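Local coordinates for protein beta-1,4-galactanase (Thielavia heterothallica, PDB 1HJS) that hydrolyses the beta-1,4-galactosidic linkages of type I arabinogalactans, as a glycoside hydrolase of family 53 with a TIM-barrel fold, at residues Trp9-Val14 and Tyr295-Trp300; Val44-Trp49 and Asp60-Ile65; Thr236-Ile241 and Val287-Gly292. All coordinates share one frame; numbering follows the deposited sequence.

Contact 1. Residues Trp9-Val14 and Tyr295-Trp300; sequences WSSVVV and YWEPAW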
loop_
_atom_site.group_PDB
_atom_site.type_symbol
_atom_site.label_atom_id
_atom_site.label_comp_id
_atom_site.label_asym_id
_atom_site.label_seq_id
_atom_site.Cartn_x
_atom_site.Cartn_y
_atom_site.Cartn_z
ATOM N N TRP A 9 8.249 -2.746 -1.294
ATOM C CA TRP A 9 9.459 -3.545 -1.121
ATOM C C TRP A 9 9.907 -3.621 0.337
ATOM O O TRP A 9 11.073 -3.897 0.624
ATOM C CB TRP A 9 10.579 -2.956 -1.989
ATOM C CG TRP A 9 11.229 -1.717 -1.416
ATOM C CD1 TRP A 9 10.617 -0.707 -0.722
ATOM C CD2 TRP A 9 12.616 -1.363 -1.499
ATOM N NE1 TRP A 9 11.541 0.250 -0.365
ATOM C CE2 TRP A 9 12.773 -0.126 -0.830
ATOM C CE3 TRP A 9 13.743 -1.971 -2.075
ATOM C CZ2 TRP A 9 14.016 0.515 -0.721
ATOM C CZ3 TRP A 9 14.981 -1.331 -1.965
ATOM C CH2 TRP A 9 15.102 -0.101 -1.292
ATOM N N SER A 10 8.967 -3.402 1.249
ATOM C CA SER A 10 9.246 -3.399 2.686
ATOM C C SER A 10 10.179 -4.481 3.219
ATOM O O SER A 10 11.059 -4.198 4.030
ATOM C CB SER A 10 7.931 -3.454 3.472
ATOM O OG SER A 10 7.054 -2.410 3.081
ATOM N N SER A 11 9.988 -5.715 2.765
ATOM C CA SER A 11 10.796 -6.844 3.228
ATOM C C SER A 11 12.239 -6.886 2.727
ATOM O O SER A 11 12.982 -7.798 3.092
ATOM C CB SER A 11 10.130 -8.148 2.806
ATOM O OG SER A 11 10.219 -8.292 1.399
ATOM N N VAL A 12 12.636 -5.926 1.897
ATOM C CA VAL A 12 13.990 -5.934 1.341
ATOM C C VAL A 12 15.126 -6.247 2.325
ATOM O O VAL A 12 15.891 -7.182 2.095
ATOM C CB VAL A 12 14.306 -4.613 0.590
ATOM C CG1 VAL A 12 14.200 -3.419 1.527
ATOM C CG2 VAL A 12 15.708 -4.698 -0.036
ATOM N N VAL A 13 15.242 -5.486 3.408
ATOM C CA VAL A 13 16.312 -5.728 4.374
ATOM C C VAL A 13 16.123 -7.050 5.119
ATOM O O VAL A 13 17.092 -7.733 5.448
ATOM C CB VAL A 13 16.433 -4.556 5.386
ATOM C CG1 VAL A 13 17.280 -4.971 6.586
ATOM C CG2 VAL A 13 17.079 -3.360 4.693
ATOM N N VAL A 14 14.873 -7.415 5.383
ATOM C CA VAL A 14 14.607 -8.674 6.066
ATOM C C VAL A 14 15.158 -9.812 5.206
ATOM O O VAL A 14 15.794 -10.738 5.711
ATOM C CB VAL A 14 13.087 -8.885 6.288
ATOM C CG1 VAL A 14 12.817 -10.308 6.772
ATOM C CG2 VAL A 14 12.572 -7.891 7.319
ATOM N N TYR A 295 2.506 -2.994 -6.901
ATOM C CA TYR A 295 2.487 -4.448 -6.756
ATOM C C TYR A 295 2.978 -4.735 -5.340
ATOM O O TYR A 295 3.949 -4.125 -4.893
ATOM C CB TYR A 295 3.433 -5.106 -7.763
ATOM C CG TYR A 295 3.196 -6.593 -7.901
ATOM C CD1 TYR A 295 2.272 -7.086 -8.821
ATOM C CD2 TYR A 295 3.851 -7.502 -7.074
ATOM C CE1 TYR A 295 2.003 -8.448 -8.915
ATOM C CE2 TYR A 295 3.589 -8.878 -7.159
ATOM C CZ TYR A 295 2.663 -9.337 -8.080
ATOM O OH TYR A 295 2.381 -10.677 -8.165
ATOM N N TRP A 296 2.339 -5.658 -4.630
ATOM C CA TRP A 296 2.762 -5.922 -3.259
ATOM C C TRP A 296 3.826 -6.998 -3.064
ATOM O O TRP A 296 3.611 -8.167 -3.396
ATOM C CB TRP A 296 1.554 -6.264 -2.380
ATOM C CG TRP A 296 1.862 -6.177 -0.910
ATOM C CD1 TRP A 296 2.166 -5.047 -0.205
ATOM C CD2 TRP A 296 1.928 -7.262 0.027
ATOM N NE1 TRP A 296 2.418 -5.359 1.111
ATOM C CE2 TRP A 296 2.278 -6.712 1.280
ATOM C CE3 TRP A 296 1.725 -8.646 -0.072
ATOM C CZ2 TRP A 296 2.431 -7.499 2.431
ATOM C CZ3 TRP A 296 1.880 -9.429 1.070
ATOM C CH2 TRP A 296 2.231 -8.854 2.305
ATOM N N GLU A 297 4.971 -6.583 -2.521
ATOM C CA GLU A 297 6.081 -7.483 -2.199
ATOM C C GLU A 297 6.524 -8.466 -3.286
ATOM O O GLU A 297 6.569 -9.681 -3.067
ATOM C CB GLU A 297 5.727 -8.246 -0.920
ATOM C CG GLU A 297 5.690 -7.360 0.320
ATOM C CD GLU A 297 7.085 -7.038 0.842
ATOM O OE1 GLU A 297 8.074 -7.378 0.160
ATOM O OE2 GLU A 297 7.191 -6.441 1.931
ATOM N N PRO A 298 6.908 -7.951 -4.460
ATOM C CA PRO A 298 7.344 -8.817 -5.558
ATOM C C PRO A 298 8.620 -9.619 -5.288
ATOM O O PRO A 298 8.839 -10.663 -5.907
ATOM C CB PRO A 298 7.527 -7.837 -6.710
ATOM C CG PRO A 298 8.031 -6.614 -6.007
ATOM C CD PRO A 298 7.111 -6.529 -4.799
ATOM N N ALA A 299 9.443 -9.147 -4.355
ATOM C CA ALA A 299 10.714 -9.805 -4.058
ATOM C C ALA A 299 10.795 -10.587 -2.750
ATOM O O ALA A 299 11.887 -10.991 -2.342
ATOM C CB ALA A 299 11.844 -8.768 -4.108
ATOM N N TRP A 300 9.658 -10.815 -2.100
ATOM C CA TRP A 300 9.644 -11.543 -0.832
ATOM C C TRP A 300 9.600 -13.046 -1.108
ATOM O O TRP A 300 8.601 -13.723 -0.825
ATOM C CB TRP A 300 8.422 -11.120 -0.011
ATOM C CG TRP A 300 8.543 -11.393 1.453
ATOM C CD1 TRP A 300 9.515 -12.125 2.082
ATOM C CD2 TRP A 300 7.644 -10.955 2.478
ATOM N NE1 TRP A 300 9.270 -12.170 3.431
ATOM C CE2 TRP A 300 8.129 -11.460 3.701
ATOM C CE3 TRP A 300 6.470 -10.186 2.478
ATOM C CZ2 TRP A 300 7.484 -11.220 4.921
ATOM C CZ3 TRP A 300 5.825 -9.949 3.692
ATOM C CH2 TRP A 300 6.337 -10.467 4.896
#
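Two hydrogen bonds from one serine to one carboxylate carry the contact between W9-V14 and Y295-W300. The backbone N of S11 donates to OE2 of E297 (3.0 Å), approaching the syn lone pair with a somewhat bent N-H...O angle of 141°. The hydroxyl OG of S11 donates to the other oxygen, OE1 of E297, at a short 2.6 Å, arriving from above the carboxylate plane. Residue S11 thus uses main chain and side chain together. Its OG sits in the crowded position between backbone N and carbonyl carbon (chi1 69°), which sends it toward E297, while E297 bends at chi2 (-78°) to bring its carboxylate across. OE2 also forms a salt bridge with R47 NH2, and this nearby positive charge probably favours the ionised carboxylate.

The apolar part is a CH-pi contact. CB of S11 stands 3.8 Å from the centroid of the five-membered ring of W300, over its face, so one serine touches both an acid and an indole. CB of S10 adds van der Waals packing against OE2 of E297 at 3.4 Å, whereas its OG turns elsewhere, to D8 and to the backbone N of R47.

Each backbone is shaped by a type I turn, W9 to V12 on one side and E297 to W300 on the other. The first leads from strand 4-8 into helix 12-17, and the second follows strand 290-296. The contact therefore joins the loops after the first and last barrel strands, with strand 43-48 and helix 59-71 packed alongside W9.

Contact 2. Residues Val44-Trp49 and Asp60-Ile65; sequences VRQRVW and DYNIAI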
loop_
_atom_site.group_PDB
_atom_site.type_symbol
_atom_site.label_atom_id
_atom_site.label_comp_id
_atom_site.label_asym_id
_atom_site.label_seq_id
_atom_site.Cartn_x
_atom_site.Cartn_y
_atom_site.Cartn_z
ATOM N N VAL A 44 8.436 3.397 -4.411
ATOM C CA VAL A 44 8.377 2.215 -3.573
ATOM C C VAL A 44 7.526 2.510 -2.348
ATOM O O VAL A 44 7.598 3.596 -1.762
ATOM C CB VAL A 44 9.780 1.723 -3.121
ATOM C CG1 VAL A 44 10.538 1.165 -4.318
ATOM C CG2 VAL A 44 10.556 2.860 -2.461
ATOM N N ARG A 45 6.701 1.536 -1.988
ATOM C CA ARG A 45 5.815 1.632 -0.839
ATOM C C ARG A 45 6.481 0.895 0.322
ATOM O O ARG A 45 7.109 -0.151 0.123
ATOM C CB ARG A 45 4.478 0.980 -1.198
ATOM C CG ARG A 45 3.387 1.028 -0.130
ATOM C CD ARG A 45 2.147 0.377 -0.731
ATOM N NE ARG A 45 0.948 0.391 0.102
ATOM C CZ ARG A 45 0.508 -0.659 0.791
ATOM N NH1 ARG A 45 1.179 -1.806 0.769
ATOM N NH2 ARG A 45 -0.651 -0.585 1.438
ATOM N N GLN A 46 6.343 1.437 1.529
ATOM C CA GLN A 46 6.950 0.840 2.715
ATOM C C GLN A 46 6.005 0.897 3.916
ATOM O O GLN A 46 5.447 1.953 4.230
ATOM C CB GLN A 46 8.248 1.584 3.059
ATOM C CG GLN A 46 9.244 1.641 1.910
ATOM C CD GLN A 46 10.500 2.426 2.248
ATOM O OE1 GLN A 46 11.357 2.631 1.391
ATOM N NE2 GLN A 46 10.613 2.868 3.499
ATOM N N ARG A 47 5.821 -0.236 4.587
ATOM C CA ARG A 47 4.950 -0.268 5.755
ATOM C C ARG A 47 5.724 0.181 6.984
ATOM O O ARG A 47 6.871 -0.217 7.192
ATOM C CB ARG A 47 4.380 -1.676 5.984
ATOM C CG ARG A 47 5.413 -2.795 6.004
ATOM C CD ARG A 47 4.766 -4.143 6.335
ATOM N NE ARG A 47 5.675 -5.261 6.089
ATOM C CZ ARG A 47 5.887 -5.809 4.895
ATOM N NH1 ARG A 47 5.245 -5.355 3.826
ATOM N NH2 ARG A 47 6.767 -6.796 4.761
ATOM N N VAL A 48 5.089 1.020 7.795
ATOM C CA VAL A 48 5.718 1.521 9.006
ATOM C C VAL A 48 4.936 1.075 10.231
ATOM O O VAL A 48 3.739 1.329 10.338
ATOM C CB VAL A 48 5.780 3.066 9.007
ATOM C CG1 VAL A 48 6.420 3.561 10.302
ATOM C CG2 VAL A 48 6.562 3.556 7.799
ATOM N N TRP A 49 5.617 0.395 11.146
ATOM C CA TRP A 49 4.995 -0.054 12.381
ATOM C C TRP A 49 5.557 0.815 13.503
ATOM O O TRP A 49 6.684 1.305 13.414
ATOM C CB TRP A 49 5.282 -1.541 12.620
ATOM C CG TRP A 49 4.598 -2.439 11.609
ATOM C CD1 TRP A 49 3.693 -2.060 10.649
ATOM C CD2 TRP A 49 4.747 -3.858 11.477
ATOM N NE1 TRP A 49 3.272 -3.159 9.931
ATOM C CE2 TRP A 49 3.902 -4.273 10.418
ATOM C CE3 TRP A 49 5.510 -4.822 12.150
ATOM C CZ2 TRP A 49 3.801 -5.613 10.017
ATOM C CZ3 TRP A 49 5.409 -6.159 11.749
ATOM C CH2 TRP A 49 4.560 -6.537 10.693
ATOM N N ASP A 60 13.195 3.536 11.993
ATOM C CA ASP A 60 14.611 3.482 11.629
ATOM C C ASP A 60 14.820 2.579 10.422
ATOM O O ASP A 60 15.583 2.899 9.515
ATOM C CB ASP A 60 15.460 2.962 12.790
ATOM C CG ASP A 60 15.622 3.983 13.898
ATOM O OD1 ASP A 60 15.557 5.196 13.603
ATOM O OD2 ASP A 60 15.829 3.570 15.056
ATOM N N TYR A 61 14.142 1.437 10.434
ATOM C CA TYR A 61 14.226 0.470 9.345
ATOM C C TYR A 61 13.789 1.143 8.051
ATOM O O TYR A 61 14.433 1.009 7.013
ATOM C CB TYR A 61 13.318 -0.725 9.664
ATOM C CG TYR A 61 13.228 -1.780 8.583
ATOM C CD1 TYR A 61 12.413 -1.602 7.464
ATOM C CD2 TYR A 61 13.943 -2.973 8.693
ATOM C CE1 TYR A 61 12.311 -2.595 6.480
ATOM C CE2 TYR A 61 13.850 -3.966 7.720
ATOM C CZ TYR A 61 13.036 -3.774 6.618
ATOM O OH TYR A 61 12.963 -4.759 5.654
ATOM N N ASN A 62 12.692 1.888 8.127
ATOM C CA ASN A 62 12.152 2.583 6.969
ATOM C C ASN A 62 13.004 3.745 6.474
ATOM O O ASN A 62 13.080 3.996 5.272
ATOM C CB ASN A 62 10.738 3.057 7.280
ATOM C CG ASN A 62 9.712 1.983 7.016
ATOM O OD1 ASN A 62 9.379 1.707 5.865
ATOM N ND2 ASN A 62 9.223 1.351 8.079
ATOM N N ILE A 63 13.640 4.463 7.391
ATOM C CA ILE A 63 14.489 5.571 6.977
ATOM C C ILE A 63 15.700 5.003 6.244
ATOM O O ILE A 63 16.145 5.551 5.237
ATOM C CB ILE A 63 14.937 6.421 8.196
ATOM C CG1 ILE A 63 13.747 7.251 8.690
ATOM C CG2 ILE A 63 16.109 7.331 7.810
ATOM C CD1 ILE A 63 13.997 8.004 9.977
ATOM N N ALA A 64 16.217 3.882 6.733
ATOM C CA ALA A 64 17.376 3.259 6.100
ATOM C C ALA A 64 17.089 2.859 4.649
ATOM O O ALA A 64 17.874 3.174 3.750
ATOM C CB ALA A 64 17.826 2.045 6.902
ATOM N N ILE A 65 15.974 2.172 4.404
ATOM C CA ILE A 65 15.685 1.774 3.031
ATOM C C ILE A 65 15.165 2.934 2.190
ATOM O O ILE A 65 15.346 2.946 0.975
ATOM C CB ILE A 65 14.712 0.569 2.959
ATOM C CG1 ILE A 65 13.368 0.904 3.610
ATOM C CG2 ILE A 65 15.340 -0.633 3.654
ATOM C CD1 ILE A 65 12.345 -0.222 3.470
#
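Helix residues 60-65 run nearly antiparallel to strand 44-48, at 163° and with axes 8.8 Å apart, and their meeting with the strand is mostly polar despite being buried.

Along the helix, N62 comes first and is the centre of the contact. Its side-chain amide works in both directions: ND2 donates to the backbone O of R47 (3.0 Å), from above that carbonyl's plane, while OD1 accepts NE2 of Q46 (2.9 Å) in its own carbonyl plane, on a lone pair. The two side chains slide past each other in opposite directions with amide planes 26° apart. NE2 of Q46 has a second acceptor in the main-chain O of N62, at 3.2 Å, so side chain and helix backbone grip the same nitrogen. Q46 gets there by staying extended beyond CG, and its remaining oxygen, OE1, takes the indole NE1 of W9. ND2 of N62 is likewise shared with the O of N58, one turn earlier. The side chain of V48 crosses that of N62 obliquely, CG2 of V48 coming within 3.5 Å of ND2 of N62.

Almost one turn on, I65 meets the glutamine tip to tip. Its CG1 takes the crowded position between backbone N and carbonyl carbon (chi1 61°) and lies 3.4 Å from NE2 of Q46, covering the buried amide with hydrocarbon. Strand 43-48 and helix 59-71 are the opening elements of a beta-alpha-beta unit completed by strand 75-80, whose V76 touches Q46 and whose I78 touches V48; helix 12-17 packs on I65.

Contact 3. Residues Thr236-Ile241 and Val287-Gly292; sequences TWNKEI and VSRGVG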
loop_
_atom_site.group_PDB
_atom_site.type_symbol
_atom_site.label_atom_id
_atom_site.label_comp_id
_atom_site.label_asym_id
_atom_site.label_seq_id
_atom_site.Cartn_x
_atom_site.Cartn_y
_atom_site.Cartn_z
ATOM N N THR A 236 -17.661 10.832 -7.253
ATOM C CA THR A 236 -18.297 11.244 -6.005
ATOM C C THR A 236 -17.426 12.210 -5.201
ATOM O O THR A 236 -17.918 13.237 -4.731
ATOM C CB THR A 236 -18.625 10.043 -5.080
ATOM O OG1 THR A 236 -19.478 9.117 -5.761
ATOM C CG2 THR A 236 -19.341 10.526 -3.821
ATOM N N TRP A 237 -16.140 11.889 -5.056
ATOM C CA TRP A 237 -15.225 12.709 -4.268
ATOM C C TRP A 237 -14.076 13.390 -5.022
ATOM O O TRP A 237 -13.360 14.210 -4.452
ATOM C CB TRP A 237 -14.683 11.869 -3.110
ATOM C CG TRP A 237 -15.773 11.403 -2.194
ATOM C CD1 TRP A 237 -16.498 12.170 -1.328
ATOM C CD2 TRP A 237 -16.308 10.077 -2.101
ATOM N NE1 TRP A 237 -17.453 11.407 -0.702
ATOM C CE2 TRP A 237 -17.358 10.118 -1.159
ATOM C CE3 TRP A 237 -16.001 8.861 -2.722
ATOM C CZ2 TRP A 237 -18.108 8.985 -0.824
ATOM C CZ3 TRP A 237 -16.747 7.735 -2.388
ATOM C CH2 TRP A 237 -17.788 7.808 -1.447
ATOM N N ASN A 238 -13.895 13.039 -6.292
ATOM C CA ASN A 238 -12.872 13.647 -7.143
ATOM C C ASN A 238 -11.454 13.677 -6.553
ATOM O O ASN A 238 -10.731 14.659 -6.719
ATOM C CB ASN A 238 -13.300 15.073 -7.502
ATOM C CG ASN A 238 -12.416 15.709 -8.565
ATOM O OD1 ASN A 238 -12.038 16.875 -8.451
ATOM N ND2 ASN A 238 -12.096 14.954 -9.608
ATOM N N LYS A 239 -11.044 12.600 -5.886
ATOM C CA LYS A 239 -9.699 12.531 -5.307
ATOM C C LYS A 239 -8.817 11.703 -6.231
ATOM O O LYS A 239 -9.327 10.965 -7.071
ATOM C CB LYS A 239 -9.739 11.852 -3.930
ATOM C CG LYS A 239 -10.402 12.680 -2.841
ATOM C CD LYS A 239 -9.644 13.980 -2.621
ATOM C CE LYS A 239 -10.266 14.809 -1.513
ATOM N NZ LYS A 239 -9.508 16.085 -1.319
ATOM N N GLU A 240 -7.499 11.827 -6.102
ATOM C CA GLU A 240 -6.622 11.016 -6.939
ATOM C C GLU A 240 -6.821 9.590 -6.450
ATOM O O GLU A 240 -7.016 9.360 -5.260
ATOM C CB GLU A 240 -5.160 11.435 -6.788
ATOM C CG GLU A 240 -4.861 12.813 -7.357
ATOM C CD GLU A 240 -3.387 13.003 -7.674
ATOM O OE1 GLU A 240 -2.549 12.660 -6.818
ATOM O OE2 GLU A 240 -3.072 13.497 -8.778
ATOM N N ILE A 241 -6.772 8.636 -7.370
ATOM C CA ILE A 241 -7.010 7.241 -7.026
ATOM C C ILE A 241 -5.869 6.303 -7.402
ATOM O O ILE A 241 -5.202 6.492 -8.419
ATOM C CB ILE A 241 -8.308 6.767 -7.706
ATOM C CG1 ILE A 241 -9.496 7.502 -7.081
ATOM C CG2 ILE A 241 -8.451 5.255 -7.609
ATOM C CD1 ILE A 241 -10.760 7.406 -7.893
ATOM N N VAL A 287 -9.675 5.794 -15.235
ATOM C CA VAL A 287 -10.469 6.463 -14.216
ATOM C C VAL A 287 -10.024 7.908 -14.045
ATOM O O VAL A 287 -8.836 8.215 -14.138
ATOM C CB VAL A 287 -10.342 5.732 -12.858
ATOM C CG1 VAL A 287 -11.129 6.475 -11.775
ATOM C CG2 VAL A 287 -10.854 4.312 -12.994
ATOM N N SER A 288 -10.984 8.798 -13.817
ATOM C CA SER A 288 -10.667 10.203 -13.614
ATOM C C SER A 288 -9.720 10.323 -12.419
ATOM O O SER A 288 -10.056 9.933 -11.304
ATOM C CB SER A 288 -11.946 11.006 -13.352
ATOM O OG SER A 288 -11.645 12.373 -13.128
ATOM N N ARG A 289 -8.534 10.861 -12.674
ATOM C CA ARG A 289 -7.512 11.036 -11.650
ATOM C C ARG A 289 -6.943 9.718 -11.126
ATOM O O ARG A 289 -6.457 9.662 -9.993
ATOM C CB ARG A 289 -8.053 11.858 -10.475
ATOM C CG ARG A 289 -8.753 13.143 -10.890
ATOM C CD ARG A 289 -8.956 14.058 -9.697
ATOM N NE ARG A 289 -7.868 15.020 -9.579
ATOM C CZ ARG A 289 -7.667 15.813 -8.528
ATOM N NH1 ARG A 289 -8.480 15.759 -7.479
ATOM N NH2 ARG A 289 -6.656 16.674 -8.531
ATOM N N GLY A 290 -7.025 8.661 -11.934
ATOM C CA GLY A 290 -6.453 7.380 -11.538
ATOM C C GLY A 290 -4.974 7.582 -11.809
ATOM O O GLY A 290 -4.575 7.739 -12.968
ATOM N N VAL A 291 -4.152 7.572 -10.765
ATOM C CA VAL A 291 -2.736 7.852 -10.958
ATOM C C VAL A 291 -1.688 6.831 -10.538
ATOM O O VAL A 291 -0.502 7.039 -10.800
ATOM C CB VAL A 291 -2.372 9.173 -10.261
ATOM C CG1 VAL A 291 -3.214 10.299 -10.818
ATOM C CG2 VAL A 291 -2.598 9.042 -8.761
ATOM N N GLY A 292 -2.082 5.739 -9.898
ATOM C CA GLY A 292 -1.055 4.798 -9.482
ATOM C C GLY A 292 -1.418 3.339 -9.300
ATOM O O GLY A 292 -2.584 2.976 -9.135
HETATM O O HOH W 1 -11.103 11.129 -9.200
#
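Neighbouring parallel strands of the TIM barrel, 240-245 and 290-296, begin side by side here, each entered from a loop that follows a helix. I241 and G290 form the bridge between them. N of I241 donates to O of R289 at 2.8 Å with an N-H...O angle of 166°, and O of I241 in turn receives N of V291 at 2.8 Å, nearly along the C=O axis. One residue is thus held through both its amide and its carbonyl by the residues on either side of G290. A weaker CA-H...O contact runs from E240 CA to the same O of R289.

Ahead of the bridge, a type II turn from V287 to G290 brings in R289, whose side chain bends at chi3 (94°) and crosses that of N238 at about a right angle. Its NH1 donates to the main-chain O of N238 at a short 2.6 Å, almost within the guanidinium plane. N238 is the first residue past helix 223-237 and has positive phi, so the arginine grips the backbone just where the helix ends. CG of E240 lies over one face of the guanidinium, but the carboxylate goes elsewhere, its OE1 forming a salt bridge with K174; OE2 of E240 stays 4.8 Å from NH2 of R289, where the opposite charges may still attract without contact.

A water donates to O of K239 (2.8 Å) and to O of S288 (2.6 Å), linking the two loops. CD1 of I241 meets CG1 of V287 at 4.0 Å, and both side chains pack on helix 223-237. Alternating N-H and C=O pairing around one residue is the mark of parallel beta-sheet; the succession of helix, loop and strand, here leading into the seventh and eighth strands, is that of the (beta/alpha)8 barrel.

The three contacts sample one closed eight-stranded barrel at two ends. Contacts 1 and 2 touch, their centres 11 Å apart: the salt bridge from E297 OE2 to R47 NH2 spans 2.9 Å, and Y61 OH lies 2.6 Å from S10 O in a probable hydrogen bond. Both lie toward the catalytic end. R45, on the strand of contact 2, is salt-bridged through NH2 to OE2 of E245, the probable nucleophile, and the E297 side chain of contact 1 is about 8 Å from that of E245. Contact 3 shares strand 290-296 with contact 1, yet its centre is 26 Å from each of the others, across the chain's centre, where the strands begin.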